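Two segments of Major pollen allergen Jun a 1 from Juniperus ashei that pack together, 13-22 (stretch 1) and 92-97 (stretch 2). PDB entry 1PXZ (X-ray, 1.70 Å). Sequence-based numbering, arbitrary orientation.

Stretch 1 (13-22) NWDQNRMKLA
Stretch 2 (92-97) IDGRGA

Arg-95, buried, organizes this contact, and Arg-18 and Trp-14 close around it. Stretch 2 leaves a strand at Asp-93 and enters a type II turn from Gly-94 to Ala-97; stretch 1 runs from loop into a 3-10 segment, with Arg-18 CA 8.5 Å from Asp-93 CA. All three side chains set out toward the other stretch.

Arg-95 (chi1 m, chi2 t, chi3 m, chi4 180°) lies flat between Trp-14 CE3 over one guanidinium face and Leu-21 CD2 over the opposite one. Its edge is held by polar partners: NE to Asp-93 OD1 and NH2 to Asp-93 OD2, both 2.9 Å, form a salt bridge that fixes the plane, while NH2 also donates to Arg-18 O at 2.9 Å. NH1 reaches a water at 3.0 Å, which donates to Asn-17 O at 2.8 Å.

Arg-18 (m, t, t, chi4 -87°) returns the grip: NH1 meets Asp-93 OD2 at 2.8 Å in a salt bridge, and NH2 bonds Arg-95 O at 2.9 Å. Shared carboxylate thus offsets two neighboring positive charges.

Trp-14 (chi1 p, chi2 -96°) receives Arg-95 CB over its six-membered ring, 3.7 Å from the centroid. Gly-96, at phi/psi 96/-4, suits the turn; a CB there would crowd Arg-18 NH2 and Trp-14 CH2.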

# COMPACT_ATOMS: atom_id res chain seq x y z
N ASN A 13 20.89 7.24 12.14
CA ASN A 13 20.79 5.83 12.48
C ASN A 13 19.36 5.55 12.94
O ASN A 13 19.03 6.00 14.04
CB ASN A 13 21.72 5.42 13.61
CG ASN A 13 23.19 5.62 13.34
OD1 ASN A 13 23.61 6.31 12.41
ND2 ASN A 13 24.02 5.01 14.20
N TRP A 14 18.54 4.86 12.16
CA TRP A 14 17.14 4.73 12.57
C TRP A 14 16.97 4.11 13.95
O TRP A 14 16.00 4.40 14.63
CB TRP A 14 16.34 3.90 11.55
CG TRP A 14 16.85 2.50 11.35
CD1 TRP A 14 17.68 2.06 10.36
CD2 TRP A 14 16.55 1.34 12.15
NE1 TRP A 14 17.92 0.71 10.50
CE2 TRP A 14 17.23 0.25 11.60
CE3 TRP A 14 15.76 1.13 13.29
CZ2 TRP A 14 17.16 -1.03 12.15
CZ3 TRP A 14 15.67 -0.13 13.85
CH2 TRP A 14 16.38 -1.19 13.26
N ASP A 15 17.88 3.22 14.34
CA ASP A 15 17.63 2.49 15.61
C ASP A 15 17.58 3.49 16.75
O ASP A 15 16.83 3.29 17.71
CB ASP A 15 18.65 1.40 15.83
CG ASP A 15 20.11 1.78 15.99
OD1 ASP A 15 20.52 2.95 15.83
OD2 ASP A 15 20.93 0.87 16.28
N GLN A 16 18.38 4.55 16.62
CA GLN A 16 18.39 5.50 17.75
C GLN A 16 17.48 6.69 17.47
O GLN A 16 17.28 7.54 18.33
CB GLN A 16 19.83 5.93 18.07
CG GLN A 16 20.45 6.81 17.00
CD GLN A 16 21.96 6.90 17.11
OE1 GLN A 16 22.60 6.30 17.98
NE2 GLN A 16 22.54 7.69 16.20
N ASN A 17 16.90 6.74 16.26
CA ASN A 17 15.94 7.81 15.97
C ASN A 17 14.80 7.29 15.10
O ASN A 17 14.63 7.71 13.96
CB ASN A 17 16.68 8.95 15.29
CG ASN A 17 15.92 10.25 15.19
OD1 ASN A 17 16.51 11.21 14.68
ND2 ASN A 17 14.68 10.31 15.64
N ARG A 18 14.01 6.37 15.64
CA ARG A 18 12.99 5.75 14.78
C ARG A 18 12.01 6.79 14.25
O ARG A 18 11.47 6.58 13.16
CB ARG A 18 12.19 4.67 15.52
CG ARG A 18 12.93 3.37 15.82
CD ARG A 18 12.03 2.51 16.72
NE ARG A 18 12.63 1.22 17.04
CZ ARG A 18 12.50 0.15 16.26
NH1 ARG A 18 11.79 0.23 15.13
NH2 ARG A 18 13.08 -0.99 16.62
N MET A 19 11.70 7.89 14.94
CA MET A 19 10.59 8.68 14.40
C MET A 19 11.01 9.62 13.28
O MET A 19 10.20 10.33 12.69
CB MET A 19 9.94 9.48 15.53
CG MET A 19 9.31 8.56 16.59
SD MET A 19 8.34 9.56 17.72
CE MET A 19 7.50 8.37 18.73
N LYS A 20 12.31 9.63 12.95
CA LYS A 20 12.72 10.43 11.80
C LYS A 20 12.01 9.97 10.53
O LYS A 20 11.74 10.78 9.65
CB LYS A 20 14.23 10.33 11.61
CG LYS A 20 14.79 11.20 10.50
CD LYS A 20 16.31 11.26 10.60
CE LYS A 20 16.84 12.40 9.74
NZ LYS A 20 18.18 12.06 9.17
N LEU A 21 11.73 8.67 10.45
CA LEU A 21 10.97 8.12 9.32
C LEU A 21 9.75 8.95 8.98
O LEU A 21 9.42 9.19 7.81
CB LEU A 21 10.55 6.68 9.67
CG LEU A 21 9.71 5.96 8.61
CD1 LEU A 21 10.54 5.67 7.36
CD2 LEU A 21 9.10 4.69 9.18
N ALA A 22 9.04 9.43 10.00
CA ALA A 22 7.77 10.10 9.74
C ALA A 22 7.97 11.46 9.05
O ALA A 22 7.00 12.01 8.54
CB ALA A 22 6.98 10.28 11.03
N ILE A 92 3.02 1.26 12.94
CA ILE A 92 3.49 -0.10 13.30
C ILE A 92 4.81 -0.25 12.57
O ILE A 92 4.83 -0.21 11.34
CB ILE A 92 2.43 -1.15 12.97
CG1 ILE A 92 1.06 -0.76 13.56
CG2 ILE A 92 2.88 -2.54 13.38
CD1 ILE A 92 -0.01 -1.81 13.32
N ASP A 93 5.90 -0.34 13.31
CA ASP A 93 7.25 -0.25 12.78
C ASP A 93 8.00 -1.56 13.01
O ASP A 93 8.40 -1.84 14.14
CB ASP A 93 7.93 0.96 13.44
CG ASP A 93 9.41 1.14 13.22
OD1 ASP A 93 10.04 0.47 12.37
OD2 ASP A 93 10.05 1.98 13.91
N GLY A 94 8.21 -2.37 11.97
CA GLY A 94 8.92 -3.63 12.07
C GLY A 94 10.43 -3.60 11.99
O GLY A 94 11.10 -4.63 11.92
N ARG A 95 11.06 -2.42 11.96
CA ARG A 95 12.50 -2.36 11.88
C ARG A 95 13.10 -2.95 13.16
O ARG A 95 12.61 -2.61 14.23
CB ARG A 95 13.04 -0.92 11.72
CG ARG A 95 12.72 -0.40 10.29
CD ARG A 95 13.06 1.09 10.23
NE ARG A 95 12.25 1.87 11.17
CZ ARG A 95 12.34 3.19 11.33
NH1 ARG A 95 13.22 3.88 10.59
NH2 ARG A 95 11.58 3.82 12.21
N GLY A 96 14.11 -3.80 12.96
CA GLY A 96 14.82 -4.31 14.12
C GLY A 96 14.29 -5.66 14.54
O GLY A 96 14.81 -6.30 15.45
N ALA A 97 13.24 -6.12 13.88
CA ALA A 97 12.72 -7.46 14.13
C ALA A 97 12.14 -8.07 12.85
O ALA A 97 11.80 -7.37 11.89
CB ALA A 97 11.62 -7.44 15.19
O HOH W 1 14.03 6.61 11.41